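Protein Tube (Drosophila melanogaster, PDB 1D2Z) recruits the kinase Pelle to the plasma membrane through its death domain and so relays the Toll signal that sets embryonic dorsoventral polarity. Local coordinates at residues S6-L11 / D44-S49; S30-L35 / Q89-E94; G63-A68 / K96-L101. One frame throughout, in Å; residues are numbered along the deposited sequence.

Contact 1 (S6-L11 / D44-S49)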
loop_
_atom_site.group_PDB
_atom_site.type_symbol
_atom_site.label_atom_id
_atom_site.label_comp_id
_atom_site.label_asym_id
_atom_site.label_seq_id
_atom_site.Cartn_x
_atom_site.Cartn_y
_atom_site.Cartn_z
ATOM N N SER B 6 12.613 12.695 11.756
ATOM C CA SER B 6 11.485 13.390 12.353
ATOM C C SER B 6 10.557 13.819 11.217
ATOM O O SER B 6 10.936 13.772 10.044
ATOM C CB SER B 6 11.958 14.614 13.141
ATOM O OG SER B 6 12.234 15.704 12.280
ATOM N N ARG B 7 9.346 14.236 11.566
ATOM C CA ARG B 7 8.375 14.676 10.572
ATOM C C ARG B 7 8.895 15.832 9.728
ATOM O O ARG B 7 8.509 15.982 8.572
ATOM C CB ARG B 7 7.071 15.094 11.257
ATOM C CG ARG B 7 6.144 13.944 11.583
ATOM C CD ARG B 7 5.017 14.389 12.508
ATOM N NE ARG B 7 3.758 13.701 12.225
ATOM C CZ ARG B 7 3.594 12.381 12.241
ATOM N NH1 ARG B 7 4.614 11.586 12.525
ATOM N NH2 ARG B 7 2.405 11.855 11.974
ATOM N N ASN B 8 9.790 16.626 10.311
ATOM C CA ASN B 8 10.363 17.786 9.638
ATOM C C ASN B 8 11.584 17.489 8.772
ATOM O O ASN B 8 12.076 18.368 8.070
ATOM C CB ASN B 8 10.702 18.865 10.667
ATOM C CG ASN B 8 9.490 19.309 11.454
ATOM O OD1 ASN B 8 9.203 18.776 12.524
ATOM N ND2 ASN B 8 8.752 20.271 10.911
ATOM N N THR B 9 12.081 16.260 8.836
ATOM C CA THR B 9 13.236 15.865 8.037
ATOM C C THR B 9 12.847 15.832 6.562
ATOM O O THR B 9 11.864 15.193 6.190
ATOM C CB THR B 9 13.722 14.468 8.442
ATOM O OG1 THR B 9 14.058 14.476 9.833
ATOM C CG2 THR B 9 14.935 14.048 7.613
ATOM N N GLU B 10 13.599 16.543 5.730
ATOM C CA GLU B 10 13.320 16.568 4.298
ATOM C C GLU B 10 13.686 15.224 3.681
ATOM O O GLU B 10 14.650 14.586 4.102
ATOM C CB GLU B 10 14.093 17.696 3.623
ATOM C CG GLU B 10 13.742 19.073 4.166
ATOM C CD GLU B 10 14.507 20.190 3.483
ATOM O OE1 GLU B 10 15.711 20.009 3.202
ATOM O OE2 GLU B 10 13.902 21.254 3.232
ATOM N N LEU B 11 12.897 14.787 2.700
ATOM C CA LEU B 11 13.132 13.504 2.044
ATOM C C LEU B 11 14.534 13.388 1.453
ATOM O O LEU B 11 15.127 12.309 1.470
ATOM C CB LEU B 11 12.072 13.237 0.970
ATOM C CG LEU B 11 10.623 13.149 1.465
ATOM C CD1 LEU B 11 9.705 12.772 0.311
ATOM C CD2 LEU B 11 10.516 12.128 2.590
ATOM N N ASP B 44 2.926 24.535 2.503
ATOM C CA ASP B 44 3.863 25.121 3.450
ATOM C C ASP B 44 4.304 23.848 4.173
ATOM O O ASP B 44 3.770 23.492 5.223
ATOM C CB ASP B 44 3.134 26.080 4.403
ATOM C CG ASP B 44 4.073 26.779 5.387
ATOM O OD1 ASP B 44 5.245 26.361 5.527
ATOM O OD2 ASP B 44 3.621 27.750 6.036
ATOM N N VAL B 45 5.215 23.125 3.527
ATOM C CA VAL B 45 5.745 21.851 4.006
ATOM C C VAL B 45 6.010 21.722 5.497
ATOM O O VAL B 45 5.557 20.765 6.123
ATOM C CB VAL B 45 7.015 21.463 3.223
ATOM C CG1 VAL B 45 7.649 20.223 3.813
ATOM C CG2 VAL B 45 6.662 21.215 1.778
ATOM N N GLN B 46 6.755 22.666 6.061
ATOM C CA GLN B 46 7.069 22.621 7.485
ATOM C C GLN B 46 5.809 22.696 8.345
ATOM O O GLN B 46 5.665 21.948 9.311
ATOM C CB GLN B 46 8.060 23.732 7.853
ATOM C CG GLN B 46 9.477 23.505 7.301
ATOM C CD GLN B 46 10.136 22.241 7.853
ATOM O OE1 GLN B 46 10.026 21.939 9.042
ATOM N NE2 GLN B 46 10.824 21.501 6.987
ATOM N N ALA B 47 4.882 23.564 7.955
ATOM C CA ALA B 47 3.626 23.728 8.677
ATOM C C ALA B 47 2.714 22.507 8.513
ATOM O O ALA B 47 1.909 22.209 9.392
ATOM C CB ALA B 47 2.915 24.987 8.208
ATOM N N CYS B 48 2.863 21.800 7.392
ATOM C CA CYS B 48 2.058 20.614 7.095
ATOM C C CYS B 48 2.665 19.300 7.590
ATOM O O CYS B 48 2.003 18.262 7.544
ATOM C CB CYS B 48 1.822 20.500 5.585
ATOM S SG CYS B 48 0.698 21.714 4.866
ATOM N N SER B 49 3.909 19.347 8.068
ATOM C CA SER B 49 4.619 18.152 8.534
ATOM C C SER B 49 4.108 17.485 9.809
ATOM O O SER B 49 4.148 16.254 9.925
ATOM C CB SER B 49 6.113 18.447 8.691
ATOM O OG SER B 49 6.713 18.779 7.450
HETATM O O HOH W 1 10.830 21.457 4.064
#

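Contact 2 (S30-L35 / Q89-E94)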
loop_
_atom_site.group_PDB
_atom_site.type_symbol
_atom_site.label_atom_id
_atom_site.label_comp_id
_atom_site.label_asym_id
_atom_site.label_seq_id
_atom_site.Cartn_x
_atom_site.Cartn_y
_atom_site.Cartn_z
ATOM N N SER B 30 2.258 -0.337 -8.963
ATOM C CA SER B 30 2.513 1.012 -9.465
ATOM C C SER B 30 1.926 2.096 -8.553
ATOM O O SER B 30 1.446 3.123 -9.032
ATOM C CB SER B 30 1.937 1.146 -10.884
ATOM O OG SER B 30 2.397 0.096 -11.723
ATOM N N CYS B 31 1.984 1.875 -7.243
ATOM C CA CYS B 31 1.436 2.831 -6.284
ATOM C C CYS B 31 2.086 4.210 -6.283
ATOM O O CYS B 31 1.485 5.174 -5.813
ATOM C CB CYS B 31 1.440 2.247 -4.871
ATOM S SG CYS B 31 0.163 0.998 -4.612
ATOM N N TRP B 32 3.300 4.308 -6.824
ATOM C CA TRP B 32 3.989 5.597 -6.885
ATOM C C TRP B 32 3.150 6.591 -7.686
ATOM O O TRP B 32 3.155 7.790 -7.399
ATOM C CB TRP B 32 5.384 5.452 -7.505
ATOM C CG TRP B 32 5.391 4.925 -8.906
ATOM C CD1 TRP B 32 5.436 3.619 -9.287
ATOM C CD2 TRP B 32 5.367 5.695 -10.115
ATOM N NE1 TRP B 32 5.444 3.524 -10.655
ATOM C CE2 TRP B 32 5.404 4.784 -11.190
ATOM C CE3 TRP B 32 5.318 7.068 -10.393
ATOM C CZ2 TRP B 32 5.400 5.195 -12.529
ATOM C CZ3 TRP B 32 5.313 7.481 -11.726
ATOM C CH2 TRP B 32 5.354 6.544 -12.777
ATOM N N ARG B 33 2.415 6.081 -8.676
ATOM C CA ARG B 33 1.557 6.928 -9.501
ATOM C C ARG B 33 0.451 7.559 -8.663
ATOM O O ARG B 33 0.137 8.739 -8.820
ATOM C CB ARG B 33 0.934 6.136 -10.659
ATOM C CG ARG B 33 1.936 5.587 -11.648
ATOM C CD ARG B 33 1.263 5.154 -12.944
ATOM N NE ARG B 33 2.199 4.442 -13.808
ATOM C CZ ARG B 33 2.036 3.185 -14.210
ATOM N NH1 ARG B 33 0.962 2.496 -13.841
ATOM N NH2 ARG B 33 2.980 2.594 -14.933
ATOM N N LYS B 34 -0.127 6.773 -7.758
ATOM C CA LYS B 34 -1.199 7.260 -6.899
ATOM C C LYS B 34 -0.705 8.371 -5.976
ATOM O O LYS B 34 -1.392 9.374 -5.777
ATOM C CB LYS B 34 -1.788 6.113 -6.083
ATOM C CG LYS B 34 -2.320 4.968 -6.931
ATOM C CD LYS B 34 -2.905 3.872 -6.058
ATOM C CE LYS B 34 -3.328 2.684 -6.890
ATOM N NZ LYS B 34 -4.055 1.678 -6.074
ATOM N N LEU B 35 0.480 8.186 -5.401
ATOM C CA LEU B 35 1.058 9.194 -4.516
ATOM C C LEU B 35 1.399 10.462 -5.304
ATOM O O LEU B 35 1.001 11.563 -4.924
ATOM C CB LEU B 35 2.325 8.655 -3.836
ATOM C CG LEU B 35 3.227 9.653 -3.091
ATOM C CD1 LEU B 35 2.486 10.306 -1.932
ATOM C CD2 LEU B 35 4.472 8.939 -2.589
ATOM N N GLN B 89 11.637 5.191 -7.220
ATOM C CA GLN B 89 12.917 5.815 -6.893
ATOM C C GLN B 89 13.088 7.076 -7.740
ATOM O O GLN B 89 13.440 8.141 -7.226
ATOM C CB GLN B 89 14.054 4.830 -7.165
ATOM C CG GLN B 89 15.449 5.335 -6.841
ATOM C CD GLN B 89 16.480 4.224 -6.897
ATOM O OE1 GLN B 89 17.129 3.915 -5.897
ATOM N NE2 GLN B 89 16.625 3.608 -8.065
ATOM N N MET B 90 12.795 6.962 -9.034
ATOM C CA MET B 90 12.900 8.107 -9.934
ATOM C C MET B 90 11.890 9.179 -9.549
ATOM O O MET B 90 12.193 10.370 -9.603
ATOM C CB MET B 90 12.692 7.681 -11.386
ATOM C CG MET B 90 13.841 6.863 -11.952
ATOM S SD MET B 90 13.549 6.334 -13.649
ATOM C CE MET B 90 12.933 7.824 -14.344
ATOM N N MET B 91 10.697 8.749 -9.139
ATOM C CA MET B 91 9.651 9.681 -8.732
ATOM C C MET B 91 10.100 10.494 -7.516
ATOM O O MET B 91 9.954 11.712 -7.491
ATOM C CB MET B 91 8.356 8.922 -8.412
ATOM C CG MET B 91 7.199 9.796 -7.944
ATOM S SD MET B 91 7.226 10.159 -6.173
ATOM C CE MET B 91 6.650 8.622 -5.526
ATOM N N ILE B 92 10.656 9.809 -6.524
ATOM C CA ILE B 92 11.120 10.473 -5.312
ATOM C C ILE B 92 12.336 11.365 -5.584
ATOM O O ILE B 92 12.404 12.470 -5.061
ATOM C CB ILE B 92 11.386 9.441 -4.180
ATOM C CG1 ILE B 92 10.064 8.750 -3.814
ATOM C CG2 ILE B 92 11.975 10.125 -2.946
ATOM C CD1 ILE B 92 10.199 7.562 -2.903
ATOM N N ASP B 93 13.254 10.916 -6.447
ATOM C CA ASP B 93 14.439 11.714 -6.790
ATOM C C ASP B 93 14.014 13.073 -7.346
ATOM O O ASP B 93 14.626 14.099 -7.053
ATOM C CB ASP B 93 15.314 11.004 -7.833
ATOM C CG ASP B 93 16.074 9.824 -7.266
ATOM O OD1 ASP B 93 16.325 9.779 -6.044
ATOM O OD2 ASP B 93 16.436 8.933 -8.058
ATOM N N GLU B 94 12.959 13.062 -8.154
ATOM C CA GLU B 94 12.428 14.279 -8.745
ATOM C C GLU B 94 11.702 15.128 -7.696
ATOM O O GLU B 94 11.904 16.337 -7.617
ATOM C CB GLU B 94 11.465 13.920 -9.884
ATOM C CG GLU B 94 10.803 15.110 -10.576
ATOM C CD GLU B 94 11.777 15.941 -11.399
ATOM O OE1 GLU B 94 12.639 15.357 -12.096
ATOM O OE2 GLU B 94 11.669 17.185 -11.356
#

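Contact 3 (G63-A68 / K96-L101)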
loop_
_atom_site.group_PDB
_atom_site.type_symbol
_atom_site.label_atom_id
_atom_site.label_comp_id
_atom_site.label_asym_id
_atom_site.label_seq_id
_atom_site.Cartn_x
_atom_site.Cartn_y
_atom_site.Cartn_z
ATOM N N GLY B 63 -4.507 23.366 -6.189
ATOM C CA GLY B 63 -4.209 22.443 -7.274
ATOM C C GLY B 63 -3.162 21.401 -6.933
ATOM O O GLY B 63 -2.654 21.363 -5.814
ATOM N N PHE B 64 -2.845 20.551 -7.907
ATOM C CA PHE B 64 -1.851 19.497 -7.727
ATOM C C PHE B 64 -0.519 19.871 -8.359
ATOM O O PHE B 64 -0.483 20.521 -9.402
ATOM C CB PHE B 64 -2.369 18.182 -8.313
ATOM C CG PHE B 64 -3.576 17.648 -7.599
ATOM C CD1 PHE B 64 -3.439 16.968 -6.392
ATOM C CD2 PHE B 64 -4.854 17.864 -8.106
ATOM C CE1 PHE B 64 -4.554 16.516 -5.696
ATOM C CE2 PHE B 64 -5.978 17.416 -7.416
ATOM C CZ PHE B 64 -5.826 16.742 -6.209
ATOM N N LYS B 65 0.572 19.455 -7.722
ATOM C CA LYS B 65 1.916 19.748 -8.211
ATOM C C LYS B 65 2.220 19.137 -9.573
ATOM O O LYS B 65 2.697 19.823 -10.482
ATOM C CB LYS B 65 2.967 19.286 -7.198
ATOM C CG LYS B 65 4.396 19.478 -7.683
ATOM C CD LYS B 65 5.315 19.974 -6.583
ATOM C CE LYS B 65 6.614 20.498 -7.183
ATOM N NZ LYS B 65 7.453 21.232 -6.196
ATOM N N TYR B 66 1.949 17.844 -9.705
ATOM C CA TYR B 66 2.204 17.125 -10.942
ATOM C C TYR B 66 0.918 16.760 -11.677
ATOM O O TYR B 66 -0.162 16.728 -11.088
ATOM C CB TYR B 66 2.997 15.853 -10.645
ATOM C CG TYR B 66 4.309 16.081 -9.928
ATOM C CD1 TYR B 66 5.396 16.652 -10.588
ATOM C CD2 TYR B 66 4.472 15.702 -8.596
ATOM C CE1 TYR B 66 6.617 16.838 -9.941
ATOM C CE2 TYR B 66 5.688 15.884 -7.939
ATOM C CZ TYR B 66 6.755 16.451 -8.618
ATOM O OH TYR B 66 7.961 16.633 -7.980
ATOM N N THR B 67 1.042 16.509 -12.978
ATOM C CA THR B 67 -0.097 16.117 -13.805
ATOM C C THR B 67 0.152 14.705 -14.320
ATOM O O THR B 67 1.222 14.133 -14.092
ATOM C CB THR B 67 -0.260 17.040 -15.027
ATOM O OG1 THR B 67 0.911 16.955 -15.846
ATOM C CG2 THR B 67 -0.473 18.478 -14.594
ATOM N N ALA B 68 -0.816 14.160 -15.052
ATOM C CA ALA B 68 -0.681 12.820 -15.613
ATOM C C ALA B 68 0.491 12.775 -16.594
ATOM O O ALA B 68 1.017 11.702 -16.900
ATOM C CB ALA B 68 -1.972 12.407 -16.305
ATOM N N LYS B 96 11.877 14.982 -4.180
ATOM C CA LYS B 96 12.726 15.404 -3.060
ATOM C C LYS B 96 13.513 16.700 -3.273
ATOM O O LYS B 96 13.797 17.420 -2.314
ATOM C CB LYS B 96 13.698 14.283 -2.679
ATOM C CG LYS B 96 14.835 14.092 -3.676
ATOM C CD LYS B 96 15.690 12.892 -3.359
ATOM C CE LYS B 96 16.867 12.820 -4.321
ATOM N NZ LYS B 96 17.615 11.552 -4.164
ATOM N N THR B 97 13.877 16.982 -4.520
ATOM C CA THR B 97 14.644 18.185 -4.846
ATOM C C THR B 97 13.753 19.303 -5.367
ATOM O O THR B 97 14.229 20.407 -5.632
ATOM C CB THR B 97 15.717 17.899 -5.930
ATOM O OG1 THR B 97 15.074 17.568 -7.167
ATOM C CG2 THR B 97 16.619 16.746 -5.513
ATOM N N SER B 98 12.466 19.009 -5.525
ATOM C CA SER B 98 11.517 19.989 -6.041
ATOM C C SER B 98 11.224 21.120 -5.060
ATOM O O SER B 98 11.511 21.018 -3.865
ATOM C CB SER B 98 10.211 19.308 -6.458
ATOM O OG SER B 98 9.484 18.844 -5.337
ATOM N N GLY B 99 10.637 22.191 -5.582
ATOM C CA GLY B 99 10.307 23.335 -4.756
ATOM C C GLY B 99 11.434 24.337 -4.637
ATOM O O GLY B 99 12.447 24.228 -5.331
ATOM N N LYS B 100 11.269 25.307 -3.742
ATOM C CA LYS B 100 12.280 26.341 -3.541
ATOM C C LYS B 100 12.783 26.435 -2.099
ATOM O O LYS B 100 13.800 25.833 -1.749
ATOM C CB LYS B 100 11.750 27.702 -4.016
ATOM C CG LYS B 100 11.423 27.749 -5.507
ATOM C CD LYS B 100 10.950 29.125 -5.951
ATOM C CE LYS B 100 10.626 29.133 -7.442
ATOM N NZ LYS B 100 10.160 30.464 -7.922
ATOM N N LEU B 101 12.078 27.202 -1.273
ATOM C CA LEU B 101 12.458 27.381 0.125
ATOM C C LEU B 101 11.857 26.287 1.009
ATOM O O LEU B 101 12.453 25.221 1.190
ATOM C CB LEU B 101 12.021 28.770 0.616
ATOM C CG LEU B 101 12.573 29.993 -0.126
ATOM C CD1 LEU B 101 11.892 31.252 0.385
ATOM C CD2 LEU B 101 14.084 30.088 0.050
HETATM O O HOH W 2 8.244 20.518 -3.575
#

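Contact 1 (S6-L11 / D44-S49)
N8 and Q46 meet amide to amide where the N-terminal arm of this six-helix-bundle death domain passes the short, weakly bonded helix 45-49. N8 ND2 donates to Q46 OE1 at 2.8 Å with an N-H...O angle of 151°. The two amide planes lie only 24° apart, yet the donor is tilted out of the carbonyl plane, so the bond is short without being ideally directed. Q46 reaches N8 by folding at chi2 (-62°), which brings its amide round toward the arm. An amide suits this place because it can accept and donate at once: OE1 accepts a hydrogen bond from N8 ND2, while NE2 donates one to a water, which donates to E10 OE2. R7 lays its aliphatic part against the backbone carbonyl of S49, with R7 CD 3.3 Å from S49 O; R7 CB and S49 CB are 4.3 Å apart. The charged end of R7 goes on to a salt bridge with E133. S49, buried and small enough to let the arm come close, sets its CB 3.4 Å from R7 O, while its hydroxyl is engaged within the domain, by T106 and by a 2.7 Å bond from S49 OG to V45 O, approached from above the carbonyl plane.

Contact 2 (S30-L35 / Q89-E94)
M91 reaches from helix 87-96 into the angle between W32 and L35, and its thioether chain makes nearly all of the contact on that side. CG stands anti to the backbone N (chi1 179°), which carries the chain out toward helix 31-38; bends at chi2 and chi3 then swing the end aside, so that the methyl CE rather than the sulfur touches the other helix. M91 CE lies 3.7 Å from L35 CD2 and 3.9 Å from W32 CB. Nearer its own backbone, M91 passes the indole obliquely, with CB and CG each 4.1 Å from W32 CE3. The two side chains slide past one another in opposite directions, whereas L35 crosses M91 at about a right angle.

W32 holds the less common chi1 of 60°, placing CG between the backbone N and the carbonyl carbon. The W32 side chain packs against V71 and I74 of helix 68-80, and CG of the neighbouring R33 lies 3.4 Å above one face of the W32 ring. L35 extends one methyl to M91 and also touches L26 of helix 16-27. A flexible, unbranched methionine suits the site because it can bend to fit between a broad ring and a branched leucine. On another side of helix 31-38, K34 hydrogen-bonds to Q72 of the Pelle chain. Buried apolar side chains from several helices packed together in this way form the hydrophobic core of the death-domain six-helix bundle.

Contact 3 (G63-A68 / K96-L101)
K65 and Y66 both reach toward S98, but from differently buried positions. The close part of the meeting belongs to the lysine: K65 NZ stands 3.3 Å from S98 OG and 3.4 Å from S98 CB. K65 CG leaves on the side opposite its own amide nitrogen (chi1 176°) and carries the chain toward the other loop, with a bend at chi2. Local packing within the first loop steadies this course, since K65 CG lies 3.7 Å above one face of the buried Y66 ring, over its centre. A long aliphatic chain ending in a charge suits the place, giving the ring an apolar neighbour and carrying the ammonium out to polar company. Both side chains also rest on I39.

These loops connect helices of the death-domain bundle: 63-68 leads into helix 68-80, while the other, 96-101, runs on from helix 87-96 toward helix 107-116. T67 is the N-cap of helix 68-80, its OG1 bonded to the backbone N of Q69.

The looser side involves Y66 OH, which stays 3.8 Å from S98 OG, and the partly exposed, hydrated end of K65. A water joins lysine and serine, accepting from K65 NZ at 2.8 Å and donating to S98 OG at 2.7 Å. The serine hydroxyl is also bonded to W95 O of helix 87-96. G99 has backbone angles (88°, -171°) at which a CB would press on the preceding carbonyl, so glycine suits the place; its N lies 3.4 Å from K65 NZ, a contact of two donors, not a hydrogen bond.

How the contacts relate
Contact 2 is the core member of the set: it joins helices 31-38 and 87-96 through wholly buried, apolar side chains. Contacts 1 and 3 are partly buried and lie farther from the centre of the chain; there loops take part, polar groups meet, and each has a bridging water. Helix 87-96 connects the three, since it supplies one side of contact 2, leads into the 96-101 loop of contact 3, and is touched by L11 from contact 1. L11 CB lies 4.1 Å from K96 CB, and Y66 OH 4.0 Å from E94 O, so contact 3 packs against both others. Contacts 1 and 2 lie on opposite sides of the chain's centre, their centres about 18 Å apart.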